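PDB 7KWD: alkaline phosphatase from Thermus thermophilus, which probably hydrolyses phosphate monoesters as a homodimeric alkaline phosphatase dependent on zinc and magnesium ions. Local coordinates for residues Gly26-Gln31 with Asp456-Phe461; Pro124-Ala129 with Ser151-Asn156; Thr140-Thr145 with Asp228-Tyr233; Gln345-Glu350 with Arg370-Val375. All blocks are in the same frame, centred on the assembly; numbering follows the deposited sequence.

From the N terminus, interaction 1 joins residues 26-31 to 456-461 and closes a loop of 424 residues that encloses the other three contacts. Interaction 2 closes a short loop from helix 125-131 to the end of helix 147-153. Interaction 3 starts inside that loop, at the end of strand 135-140, and runs on to 228-233, so the two cross. Interaction 4 follows in series and joins the loop into helix 349-356 to the C-terminal part of helix 362-373. Interactions 1 and 2 touch through Phe461 and Phe125, interactions 3 and 4 through Tyr233 and Ser348; interactions 1 and 4 lie on opposite sides of the chain's centre.

Interaction 1: Gly26-Gln31 with Asp456-Phe461; sequences GALQNQ and DNTHVF
A water-bridged van der Waals contact, with no direct hydrogen bond across it, sets Leu28 and Gln31 of the N-terminal loop before strand 40-46 against Asp456, Thr458 and His459, where strand 454-456 turns into a helix. CG of Leu28 is anti to its backbone N (chi1 -170°), and the branch beyond it brings CD1 to 3.9 Å from Asp456 CB and to 3.9 Å from Thr458 OG1. The carboxylate itself is turned to its own turn: Asp456 OD2 accepts from Thr458 OG1 (2.6 Å) through its anti lone pair, and from Thr458 N (3.2 Å), which lies above the carboxylate plane, a capping bond for the turn. Water 1 joins Asn30 O (2.9 Å) to Asp456 N (3.1 Å), accepting from the latter. CB and CG of Gln31 pass obliquely across the His459 ring near ND1 (CB to ND1 3.7 Å), and Gln31 NE2 donates almost straight to Leu28 O (3.0 Å, 173°). Outside, Lys107 forms a salt bridge with Asp456, Pro32 O receives His459 NE2, and Ala27 N donates to Glu72 of the second subunit. Asn457 and Thr458 rest on helix 95-104, Ala27 and Asp456 on strand 80-84.

Interaction 2: Pro124-Ala129 with Ser151-Asn156; sequences PFFAAA and SFVISN
Phe126 has its CG anti to the carbonyl carbon and beside its backbone N (chi1 -79°), which places CG on the side of Phe152, while Val153 carries CG1 in the same relation to its own backbone. The outcome is a T-shaped aromatic pair. The edge of Phe152 is directed at the face of Phe126, with centroids 5.0 Å apart and planes at 87°. CD2 of Phe152 stands 3.6 Å above the Phe126 plane, over the ring centre, and the six ring atoms of Phe126 are nearly equidistant from it. Val153 CG1 comes up at the edge of the Phe126 ring, near its plane, and touches Phe126 CB at 3.8 Å.

Beside the rings, Phe126 N donates to Phe152 O at 3.0 Å. The bond is bent at the hydrogen (133°), although the donor sits nearly along the C=O axis. An N-H of the first turn of helix 125-131 is thereby used by a carbonyl from the weakly bonded last turn of helix 147-153. These helices follow one another through strand 135-140 in the alpha/beta core of the alkaline phosphatase fold, and both Phe126 and Phe152 touch Gln268 of strand 265-271. Thr148, a magnesium ligand, belongs to the same helix as Phe152. Pro124, at the N-cap position, lays its pyrrolidine on the backbone of the other segment: CB is 3.2 Å from Ser151 O, and CG is 3.6 Å from Val153 C. Helix 95-104 lies against Pro124 and Phe152, and helix 162-172 against Ala127 and Val153.

Interaction 3: Thr140-Thr145 with Asp228-Tyr233; sequences TTTTVT and DGHVPY
The imidazole of His230 presents an edge to the peptide between Thr142 and Thr143, with Thr142 C and Thr143 N both near the ring plane. ND1 accepts from Thr143 N at 3.0 Å; the N-H...acceptor angle is 159°, and the donor is only 11° out of the ring plane. The chain turns a corner at 141-142, and His230 ND1 lies 3.4 Å from Thr142 CA, so the ring is held against the backbone of that corner as well as bonded to it. Thr143 CG2 packs on the backbone of Gly229, 3.5 Å from its carbonyl carbon.

One residue further on, Val231 N donates to Thr141 O at 2.8 Å in a bent bond. Val231 CB lies 3.3 Å from that same oxygen, with CG2 beside it, so the acceptor is approached by both the N-H and the side chain of one residue.

The corner itself is braced from within. Thr140 OG1 accepts from Thr142 N (2.9 Å), an ST turn, and Thr142 OG1 donates to Thr143 O (2.9 Å) from above the carbonyl plane. Thr140 OG1 is also hydrogen-bonded to Glu270, whereas Thr143 OG1 has Glu162 as its partner. The His230 ring meets that of His146 edge to face. Glu270 is a magnesium ligand and His146 a predicted one, and the nearest approach of the Thr142 side chain to the bound magnesium ion is about 4 Å; the arrangement is consistent with a second shell around the magnesium site of the alkaline phosphatase metal centre.

Interaction 4: Gln345-Glu350 with Arg370-Val375; sequences QRASFE and RAMKGV
Lys373, with the largest area buried here, reaches from the C-terminal part of helix 362-373 across Gln345 to Phe349. Its chain bends at chi2 (-61°) and lays CD 3.4 Å from the amide carbon CD of Gln345, while CE lies 3.5 Å from Phe349 CE1. The ammonium group then gives two hydrogen bonds across the contact. NZ meets Ala347 O at 2.8 Å, in the carbonyl plane, and Gln345 OE1 at 3.0 Å from above the amide plane. NZ also stands 4.8 Å from the centroid of the Phe349 ring and 27° off its normal, an off-centre cation-pi contact. Gln345 is held at its other end too, because NE2 donates to water 2, which in turn donates to Lys373 O. Met372 supplies the backbone part: its O accepts a nearly straight bond from Arg346 N (2.8 Å, 171°) and a weak one from Ala347 N, and its SD rests 3.6 Å from Ala347 CB. Asp282 pairs with Lys373 NZ in a salt bridge and also receives Phe349 N, the first N-H of helix 349-356. A buried ammonium group met by two carbonyl oxygens, a carboxylate and an aromatic ring would be expected to stay protonated.

Interaction 1: Gly26-Gln31 with Asp456-Phe461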
loop_
_atom_site.group_PDB
_atom_site.type_symbol
_atom_site.label_atom_id
_atom_site.label_comp_id
_atom_site.label_asym_id
_atom_site.label_seq_id
_atom_site.Cartn_x
_atom_site.Cartn_y
_atom_site.Cartn_z
ATOM N N GLY A 26 -5.970 20.688 0.900
ATOM C CA GLY A 26 -5.101 19.526 0.916
ATOM C C GLY A 26 -5.018 18.839 2.267
ATOM O O GLY A 26 -5.591 19.274 3.271
ATOM N N ALA A 27 -4.255 17.737 2.280
ATOM C CA ALA A 27 -4.198 16.888 3.464
ATOM C C ALA A 27 -3.594 17.631 4.637
ATOM O O ALA A 27 -3.919 17.352 5.797
ATOM C CB ALA A 27 -3.398 15.618 3.178
ATOM N N LEU A 28 -2.734 18.595 4.362
ATOM C CA LEU A 28 -2.100 19.321 5.455
ATOM C C LEU A 28 -3.129 20.110 6.248
ATOM O O LEU A 28 -3.021 20.210 7.473
ATOM C CB LEU A 28 -1.019 20.229 4.885
ATOM C CG LEU A 28 -0.087 20.902 5.887
ATOM C CD1 LEU A 28 0.402 20.026 7.035
ATOM C CD2 LEU A 28 1.079 21.421 5.020
ATOM N N GLN A 29 -4.159 20.631 5.582
ATOM C CA GLN A 29 -5.192 21.391 6.263
ATOM C C GLN A 29 -6.322 20.506 6.779
ATOM O O GLN A 29 -7.316 21.022 7.296
ATOM C CB GLN A 29 -5.726 22.477 5.333
ATOM C CG GLN A 29 -4.655 23.494 4.874
ATOM C CD GLN A 29 -4.017 24.268 6.034
ATOM O OE1 GLN A 29 -2.799 24.477 6.076
ATOM N NE2 GLN A 29 -4.836 24.699 6.965
ATOM N N ASN A 30 -6.189 19.190 6.652
ATOM C CA ASN A 30 -7.149 18.239 7.207
ATOM C C ASN A 30 -6.649 17.877 8.596
ATOM O O ASN A 30 -5.748 17.049 8.741
ATOM C CB ASN A 30 -7.288 16.998 6.338
ATOM C CG ASN A 30 -8.230 15.979 6.951
ATOM O OD1 ASN A 30 -9.195 16.342 7.619
ATOM N ND2 ASN A 30 -7.955 14.706 6.739
ATOM N N GLN A 31 -7.187 18.548 9.615
ATOM C CA GLN A 31 -6.679 18.502 10.985
ATOM C C GLN A 31 -7.814 18.138 11.926
ATOM O O GLN A 31 -8.216 18.931 12.793
ATOM C CB GLN A 31 -6.039 19.844 11.365
ATOM C CG GLN A 31 -4.807 20.112 10.523
ATOM C CD GLN A 31 -4.001 21.327 10.942
ATOM O OE1 GLN A 31 -4.171 21.894 12.024
ATOM N NE2 GLN A 31 -3.088 21.724 10.066
ATOM N N ASP A 456 -1.769 14.655 7.417
ATOM C CA ASP A 456 -0.314 14.707 7.342
ATOM C C ASP A 456 0.271 14.062 8.581
ATOM O O ASP A 456 -0.342 14.074 9.647
ATOM C CB ASP A 456 0.174 16.144 7.203
ATOM C CG ASP A 456 1.640 16.218 6.862
ATOM O OD1 ASP A 456 2.007 15.773 5.749
ATOM O OD2 ASP A 456 2.412 16.695 7.718
ATOM N N ASN A 457 1.476 13.487 8.445
ATOM C CA ASN A 457 2.034 12.839 9.628
ATOM C C ASN A 457 2.212 13.839 10.771
ATOM O O ASN A 457 2.118 13.458 11.949
ATOM C CB ASN A 457 3.319 12.077 9.276
ATOM C CG ASN A 457 4.426 12.924 8.639
ATOM O OD1 ASN A 457 4.303 14.130 8.398
ATOM N ND2 ASN A 457 5.534 12.261 8.364
ATOM N N THR A 458 2.376 15.129 10.458
ATOM C CA THR A 458 2.506 16.103 11.537
ATOM C C THR A 458 1.235 16.204 12.363
ATOM O O THR A 458 1.256 16.745 13.468
ATOM C CB THR A 458 2.832 17.504 11.017
ATOM O OG1 THR A 458 1.900 17.890 9.990
ATOM C CG2 THR A 458 4.255 17.517 10.458
ATOM N N HIS A 459 0.120 15.712 11.851
ATOM C CA HIS A 459 -1.105 15.811 12.631
ATOM C C HIS A 459 -1.072 14.905 13.850
ATOM O O HIS A 459 -1.812 15.140 14.820
ATOM C CB HIS A 459 -2.311 15.482 11.785
ATOM C CG HIS A 459 -3.587 15.910 12.416
ATOM N ND1 HIS A 459 -3.830 17.221 12.766
ATOM C CD2 HIS A 459 -4.659 15.200 12.830
ATOM C CE1 HIS A 459 -5.018 17.301 13.336
ATOM N NE2 HIS A 459 -5.544 16.091 13.377
ATOM N N VAL A 460 -0.222 13.872 13.833
ATOM C CA VAL A 460 -0.120 13.042 15.016
ATOM C C VAL A 460 0.330 13.884 16.205
ATOM O O VAL A 460 -0.160 13.705 17.335
ATOM C CB VAL A 460 0.804 11.846 14.759
ATOM C CG1 VAL A 460 1.106 11.220 16.080
ATOM C CG2 VAL A 460 0.121 10.902 13.774
ATOM N N PHE A 461 1.222 14.850 15.966
ATOM C CA PHE A 461 1.604 15.792 17.016
ATOM C C PHE A 461 0.398 16.543 17.575
ATOM O O PHE A 461 0.229 16.642 18.789
ATOM C CB PHE A 461 2.620 16.777 16.456
ATOM C CG PHE A 461 3.090 17.810 17.449
ATOM C CD1 PHE A 461 3.965 17.465 18.469
ATOM C CD2 PHE A 461 2.650 19.126 17.356
ATOM C CE1 PHE A 461 4.419 18.413 19.368
ATOM C CE2 PHE A 461 3.081 20.071 18.261
ATOM C CZ PHE A 461 3.976 19.719 19.261
HETATM O O HOH W 1 -2.899 17.173 8.728
#

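Interaction 2: Pro124-Ala129 with Ser151-Asn156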
loop_
_atom_site.group_PDB
_atom_site.type_symbol
_atom_site.label_atom_id
_atom_site.label_comp_id
_atom_site.label_asym_id
_atom_site.label_seq_id
_atom_site.Cartn_x
_atom_site.Cartn_y
_atom_site.Cartn_z
ATOM N N PRO A 124 10.438 18.006 21.567
ATOM C CA PRO A 124 9.581 16.877 21.212
ATOM C C PRO A 124 8.598 16.539 22.325
ATOM O O PRO A 124 8.801 16.860 23.500
ATOM C CB PRO A 124 10.587 15.728 21.009
ATOM C CG PRO A 124 11.748 16.069 21.941
ATOM C CD PRO A 124 11.718 17.567 22.184
ATOM N N PHE A 125 7.551 15.822 21.926
ATOM C CA PHE A 125 6.333 15.766 22.733
ATOM C C PHE A 125 6.547 15.096 24.077
ATOM O O PHE A 125 5.957 15.515 25.078
ATOM C CB PHE A 125 5.201 15.052 21.968
ATOM C CG PHE A 125 3.901 15.170 22.656
ATOM C CD1 PHE A 125 3.236 16.375 22.662
ATOM C CD2 PHE A 125 3.385 14.112 23.386
ATOM C CE1 PHE A 125 2.049 16.526 23.371
ATOM C CE2 PHE A 125 2.210 14.248 24.084
ATOM C CZ PHE A 125 1.551 15.468 24.084
ATOM N N PHE A 126 7.343 14.031 24.145
ATOM C CA PHE A 126 7.452 13.392 25.461
ATOM C C PHE A 126 8.285 14.247 26.428
ATOM O O PHE A 126 8.147 14.118 27.655
ATOM C CB PHE A 126 8.057 11.989 25.346
ATOM C CG PHE A 126 7.083 10.932 24.891
ATOM C CD1 PHE A 126 5.821 11.272 24.411
ATOM C CD2 PHE A 126 7.419 9.593 24.983
ATOM C CE1 PHE A 126 4.908 10.277 24.022
ATOM C CE2 PHE A 126 6.516 8.589 24.570
ATOM C CZ PHE A 126 5.269 8.934 24.097
ATOM N N ALA A 127 9.155 15.112 25.907
ATOM C CA ALA A 127 9.812 16.081 26.780
ATOM C C ALA A 127 8.791 17.064 27.357
ATOM O O ALA A 127 8.783 17.347 28.567
ATOM C CB ALA A 127 10.926 16.780 25.998
ATOM N N ALA A 128 7.879 17.552 26.519
ATOM C CA ALA A 128 6.811 18.392 27.023
ATOM C C ALA A 128 5.977 17.666 28.065
ATOM O O ALA A 128 5.545 18.262 29.047
ATOM C CB ALA A 128 5.904 18.842 25.880
ATOM N N ALA A 129 5.710 16.377 27.839
ATOM C CA ALA A 129 4.870 15.606 28.749
ATOM C C ALA A 129 5.558 15.434 30.104
ATOM O O ALA A 129 4.929 15.578 31.159
ATOM C CB ALA A 129 4.571 14.232 28.133
ATOM N N SER A 151 13.536 10.282 19.043
ATOM C CA SER A 151 12.965 11.506 18.499
ATOM C C SER A 151 11.837 12.028 19.365
ATOM O O SER A 151 11.422 13.174 19.194
ATOM C CB SER A 151 12.437 11.261 17.090
ATOM O OG SER A 151 11.274 10.420 17.160
ATOM N N PHE A 152 11.310 11.200 20.280
ATOM C CA PHE A 152 10.240 11.653 21.136
ATOM C C PHE A 152 10.722 12.365 22.380
ATOM O O PHE A 152 9.917 13.066 23.005
ATOM C CB PHE A 152 9.339 10.497 21.572
ATOM C CG PHE A 152 8.257 10.188 20.580
ATOM C CD1 PHE A 152 8.543 10.127 19.234
ATOM C CD2 PHE A 152 6.967 9.998 20.989
ATOM C CE1 PHE A 152 7.551 9.856 18.305
ATOM C CE2 PHE A 152 5.968 9.742 20.073
ATOM C CZ PHE A 152 6.256 9.656 18.741
ATOM N N VAL A 153 12.002 12.219 22.755
ATOM C CA VAL A 153 12.490 12.702 24.042
ATOM C C VAL A 153 13.640 13.698 23.911
ATOM O O VAL A 153 13.743 14.616 24.731
ATOM C CB VAL A 153 12.905 11.534 24.960
ATOM C CG1 VAL A 153 11.689 10.854 25.451
ATOM C CG2 VAL A 153 13.780 10.577 24.184
ATOM N N ILE A 154 14.540 13.545 22.934
ATOM C CA ILE A 154 15.758 14.376 22.943
ATOM C C ILE A 154 16.097 14.912 21.557
ATOM O O ILE A 154 15.607 14.447 20.533
ATOM C CB ILE A 154 16.982 13.627 23.521
ATOM C CG1 ILE A 154 17.252 12.303 22.784
ATOM C CG2 ILE A 154 16.800 13.366 25.037
ATOM C CD1 ILE A 154 18.171 12.437 21.530
ATOM N N SER A 155 16.984 15.904 21.540
ATOM C CA SER A 155 17.409 16.545 20.307
ATOM C C SER A 155 18.874 16.247 20.031
ATOM O O SER A 155 19.720 16.334 20.927
ATOM C CB SER A 155 17.242 18.071 20.359
ATOM O OG SER A 155 17.700 18.598 19.114
ATOM N N ASN A 156 19.176 15.925 18.785
ATOM C CA ASN A 156 20.555 15.624 18.411
ATOM C C ASN A 156 20.709 15.692 16.902
ATOM O O ASN A 156 19.869 15.148 16.168
ATOM C CB ASN A 156 20.947 14.229 18.928
ATOM C CG ASN A 156 22.434 13.960 18.789
ATOM O OD1 ASN A 156 23.001 14.114 17.704
ATOM N ND2 ASN A 156 23.068 13.569 19.887
#

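Interaction 3: Thr140-Thr145 with Asp228-Tyr233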
loop_
_atom_site.group_PDB
_atom_site.type_symbol
_atom_site.label_atom_id
_atom_site.label_comp_id
_atom_site.label_asym_id
_atom_site.label_seq_id
_atom_site.Cartn_x
_atom_site.Cartn_y
_atom_site.Cartn_z
ATOM N N THR A 140 11.086 -0.732 22.923
ATOM C CA THR A 140 11.251 -1.029 21.505
ATOM C C THR A 140 12.058 -2.292 21.276
ATOM O O THR A 140 12.761 -2.757 22.163
ATOM C CB THR A 140 11.945 0.138 20.792
ATOM O OG1 THR A 140 12.208 -0.202 19.432
ATOM C CG2 THR A 140 13.262 0.460 21.485
ATOM N N THR A 141 11.931 -2.844 20.070
ATOM C CA THR A 141 12.760 -3.958 19.636
ATOM C C THR A 141 14.019 -3.498 18.910
ATOM O O THR A 141 14.877 -4.337 18.606
ATOM C CB THR A 141 11.973 -4.905 18.714
ATOM O OG1 THR A 141 11.438 -4.162 17.607
ATOM C CG2 THR A 141 10.848 -5.598 19.466
ATOM N N THR A 142 14.148 -2.202 18.607
ATOM C CA THR A 142 15.424 -1.690 18.148
ATOM C C THR A 142 16.324 -1.416 19.352
ATOM O O THR A 142 15.912 -1.561 20.515
ATOM C CB THR A 142 15.245 -0.408 17.326
ATOM O OG1 THR A 142 14.752 0.633 18.182
ATOM C CG2 THR A 142 14.263 -0.613 16.157
ATOM N N THR A 143 17.559 -0.969 19.074
ATOM C CA THR A 143 18.353 -0.312 20.104
ATOM C C THR A 143 17.489 0.754 20.761
ATOM O O THR A 143 16.709 1.444 20.098
ATOM C CB THR A 143 19.622 0.320 19.528
ATOM O OG1 THR A 143 19.264 1.172 18.451
ATOM C CG2 THR A 143 20.589 -0.763 19.027
ATOM N N VAL A 144 17.592 0.850 22.086
ATOM C CA VAL A 144 16.680 1.710 22.815
ATOM C C VAL A 144 16.913 3.172 22.473
ATOM O O VAL A 144 16.004 4.002 22.637
ATOM C CB VAL A 144 16.832 1.403 24.314
ATOM C CG1 VAL A 144 18.179 1.970 24.852
ATOM C CG2 VAL A 144 15.652 1.969 25.052
ATOM N N THR A 145 18.108 3.492 21.974
ATOM C CA THR A 145 18.544 4.820 21.568
ATOM C C THR A 145 18.252 5.098 20.082
ATOM O O THR A 145 18.684 6.122 19.537
ATOM C CB THR A 145 20.064 4.923 21.831
ATOM O OG1 THR A 145 20.671 3.764 21.233
ATOM C CG2 THR A 145 20.420 4.911 23.308
ATOM N N ASP A 228 23.263 -6.782 22.094
ATOM C CA ASP A 228 24.346 -5.855 21.783
ATOM C C ASP A 228 23.831 -4.720 20.914
ATOM O O ASP A 228 24.110 -3.543 21.187
ATOM C CB ASP A 228 25.508 -6.540 21.060
ATOM C CG ASP A 228 26.719 -5.625 20.965
ATOM O OD1 ASP A 228 27.334 -5.367 22.022
ATOM O OD2 ASP A 228 27.013 -5.127 19.861
ATOM N N GLY A 229 23.102 -5.075 19.831
ATOM C CA GLY A 229 22.427 -4.135 18.955
ATOM C C GLY A 229 20.915 -4.250 19.073
ATOM O O GLY A 229 20.381 -4.300 20.185
ATOM N N HIS A 230 20.206 -4.331 17.946
ATOM C CA HIS A 230 18.752 -4.471 18.019
ATOM C C HIS A 230 18.369 -5.804 18.649
ATOM O O HIS A 230 19.112 -6.786 18.585
ATOM C CB HIS A 230 18.128 -4.401 16.639
ATOM C CG HIS A 230 18.514 -3.190 15.871
ATOM N ND1 HIS A 230 18.266 -1.922 16.332
ATOM C CD2 HIS A 230 19.109 -3.045 14.665
ATOM C CE1 HIS A 230 18.713 -1.041 15.452
ATOM N NE2 HIS A 230 19.217 -1.699 14.426
ATOM N N VAL A 231 17.207 -5.827 19.288
ATOM C CA VAL A 231 16.670 -7.094 19.804
ATOM C C VAL A 231 16.392 -8.016 18.630
ATOM O O VAL A 231 15.983 -7.540 17.552
ATOM C CB VAL A 231 15.391 -6.854 20.628
ATOM C CG1 VAL A 231 14.880 -8.147 21.225
ATOM C CG2 VAL A 231 15.681 -5.831 21.705
ATOM N N PRO A 232 16.639 -9.320 18.754
ATOM C CA PRO A 232 16.368 -10.229 17.636
ATOM C C PRO A 232 14.912 -10.191 17.167
ATOM O O PRO A 232 13.974 -10.008 17.950
ATOM C CB PRO A 232 16.730 -11.612 18.208
ATOM C CG PRO A 232 17.782 -11.319 19.267
ATOM C CD PRO A 232 17.395 -9.969 19.849
ATOM N N TYR A 233 14.749 -10.439 15.867
ATOM C CA TYR A 233 13.428 -10.670 15.297
ATOM C C TYR A 233 12.645 -11.719 16.076
ATOM O O TYR A 233 13.207 -12.719 16.548
ATOM C CB TYR A 233 13.566 -11.131 13.860
ATOM C CG TYR A 233 14.124 -10.140 12.900
ATOM C CD1 TYR A 233 13.340 -9.088 12.437
ATOM C CD2 TYR A 233 15.428 -10.280 12.401
ATOM C CE1 TYR A 233 13.851 -8.174 11.495
ATOM C CE2 TYR A 233 15.940 -9.383 11.485
ATOM C CZ TYR A 233 15.147 -8.324 11.041
ATOM O OH TYR A 233 15.617 -7.408 10.133
#

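Interaction 4: Gln345-Glu350 with Arg370-Val375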
loop_
_atom_site.group_PDB
_atom_site.type_symbol
_atom_site.label_atom_id
_atom_site.label_comp_id
_atom_site.label_asym_id
_atom_site.label_seq_id
_atom_site.Cartn_x
_atom_site.Cartn_y
_atom_site.Cartn_z
ATOM N N GLN A 345 9.066 -21.466 7.783
ATOM C CA GLN A 345 10.242 -20.653 8.093
ATOM C C GLN A 345 10.545 -20.683 9.584
ATOM O O GLN A 345 9.647 -20.730 10.423
ATOM C CB GLN A 345 10.044 -19.225 7.602
ATOM C CG GLN A 345 9.948 -19.173 6.103
ATOM C CD GLN A 345 10.167 -17.803 5.565
ATOM O OE1 GLN A 345 10.497 -16.898 6.303
ATOM N NE2 GLN A 345 10.009 -17.643 4.261
ATOM N N ARG A 346 11.843 -20.712 9.905
ATOM C CA ARG A 346 12.303 -20.864 11.276
ATOM C C ARG A 346 13.392 -19.858 11.651
ATOM O O ARG A 346 13.830 -19.855 12.812
ATOM C CB ARG A 346 12.833 -22.294 11.527
ATOM C CG ARG A 346 11.778 -23.406 11.481
ATOM C CD ARG A 346 10.881 -23.388 12.710
ATOM N NE ARG A 346 9.845 -24.401 12.600
ATOM C CZ ARG A 346 8.687 -24.231 11.974
ATOM N NH1 ARG A 346 8.388 -23.068 11.400
ATOM N NH2 ARG A 346 7.813 -25.223 11.941
ATOM N N ALA A 347 13.846 -19.016 10.721
ATOM C CA ALA A 347 14.816 -17.983 11.073
ATOM C C ALA A 347 14.796 -16.887 10.008
ATOM O O ALA A 347 14.288 -17.067 8.895
ATOM C CB ALA A 347 16.235 -18.568 11.215
ATOM N N SER A 348 15.343 -15.735 10.382
ATOM C CA SER A 348 15.470 -14.613 9.469
ATOM C C SER A 348 16.743 -14.717 8.631
ATOM O O SER A 348 17.675 -15.439 8.964
ATOM C CB SER A 348 15.522 -13.313 10.266
ATOM O OG SER A 348 16.700 -13.289 11.081
ATOM N N PHE A 349 16.787 -13.939 7.547
ATOM C CA PHE A 349 18.020 -13.775 6.781
ATOM C C PHE A 349 19.173 -13.304 7.667
ATOM O O PHE A 349 20.331 -13.641 7.410
ATOM C CB PHE A 349 17.794 -12.765 5.653
ATOM C CG PHE A 349 16.993 -13.292 4.475
ATOM C CD1 PHE A 349 16.912 -14.646 4.206
ATOM C CD2 PHE A 349 16.343 -12.410 3.620
ATOM C CE1 PHE A 349 16.202 -15.101 3.111
ATOM C CE2 PHE A 349 15.627 -12.864 2.541
ATOM C CZ PHE A 349 15.566 -14.214 2.279
ATOM N N GLU A 350 18.879 -12.487 8.677
ATOM C CA GLU A 350 19.913 -11.943 9.554
ATOM C C GLU A 350 20.564 -13.043 10.360
ATOM O O GLU A 350 21.786 -13.053 10.556
ATOM C CB GLU A 350 19.296 -10.892 10.479
ATOM C CG GLU A 350 20.162 -10.459 11.656
ATOM C CD GLU A 350 19.474 -9.393 12.519
ATOM O OE1 GLU A 350 18.946 -9.739 13.600
ATOM O OE2 GLU A 350 19.450 -8.212 12.109
ATOM N N ARG A 370 17.391 -24.583 3.368
ATOM C CA ARG A 370 16.567 -25.750 3.659
ATOM C C ARG A 370 16.080 -25.716 5.099
ATOM O O ARG A 370 14.886 -25.868 5.373
ATOM C CB ARG A 370 17.369 -27.033 3.399
ATOM C CG ARG A 370 16.546 -28.328 3.180
ATOM C CD ARG A 370 17.378 -29.608 3.472
ATOM N NE ARG A 370 17.923 -29.596 4.834
ATOM C CZ ARG A 370 17.180 -29.729 5.931
ATOM N NH1 ARG A 370 15.878 -29.914 5.813
ATOM N NH2 ARG A 370 17.726 -29.676 7.144
ATOM N N ALA A 371 16.987 -25.526 6.038
ATOM C CA ALA A 371 16.607 -25.667 7.430
ATOM C C ALA A 371 15.804 -24.484 7.955
ATOM O O ALA A 371 14.915 -24.671 8.783
ATOM C CB ALA A 371 17.864 -25.855 8.275
ATOM N N MET A 372 16.068 -23.279 7.476
ATOM C CA MET A 372 15.482 -22.094 8.077
ATOM C C MET A 372 14.425 -21.419 7.222
ATOM O O MET A 372 13.597 -20.690 7.778
ATOM C CB MET A 372 16.608 -21.112 8.439
ATOM C CG MET A 372 17.496 -21.664 9.583
ATOM S SD MET A 372 18.912 -20.631 10.053
ATOM C CE MET A 372 20.253 -21.506 9.228
ATOM N N LYS A 373 14.388 -21.687 5.913
ATOM C CA LYS A 373 13.319 -21.197 5.055
ATOM C C LYS A 373 12.435 -22.278 4.435
ATOM O O LYS A 373 11.418 -21.928 3.838
ATOM C CB LYS A 373 13.913 -20.338 3.924
ATOM C CG LYS A 373 14.575 -19.043 4.443
ATOM C CD LYS A 373 13.558 -18.146 5.162
ATOM C CE LYS A 373 14.100 -16.712 5.370
ATOM N NZ LYS A 373 13.373 -16.047 6.504
ATOM N N GLY A 374 12.761 -23.562 4.586
ATOM C CA GLY A 374 12.020 -24.604 3.911
ATOM C C GLY A 374 12.154 -24.573 2.397
ATOM O O GLY A 374 11.223 -24.953 1.687
ATOM N N VAL A 375 13.291 -24.112 1.893
ATOM C CA VAL A 375 13.509 -23.858 0.473
ATOM C C VAL A 375 14.664 -24.737 0.000
ATOM O O VAL A 375 15.664 -24.888 0.711
ATOM C CB VAL A 375 13.832 -22.365 0.214
ATOM C CG1 VAL A 375 14.503 -22.143 -1.153
ATOM C CG2 VAL A 375 12.568 -21.515 0.317
HETATM O O HOH W 2 9.826 -19.917 2.721
#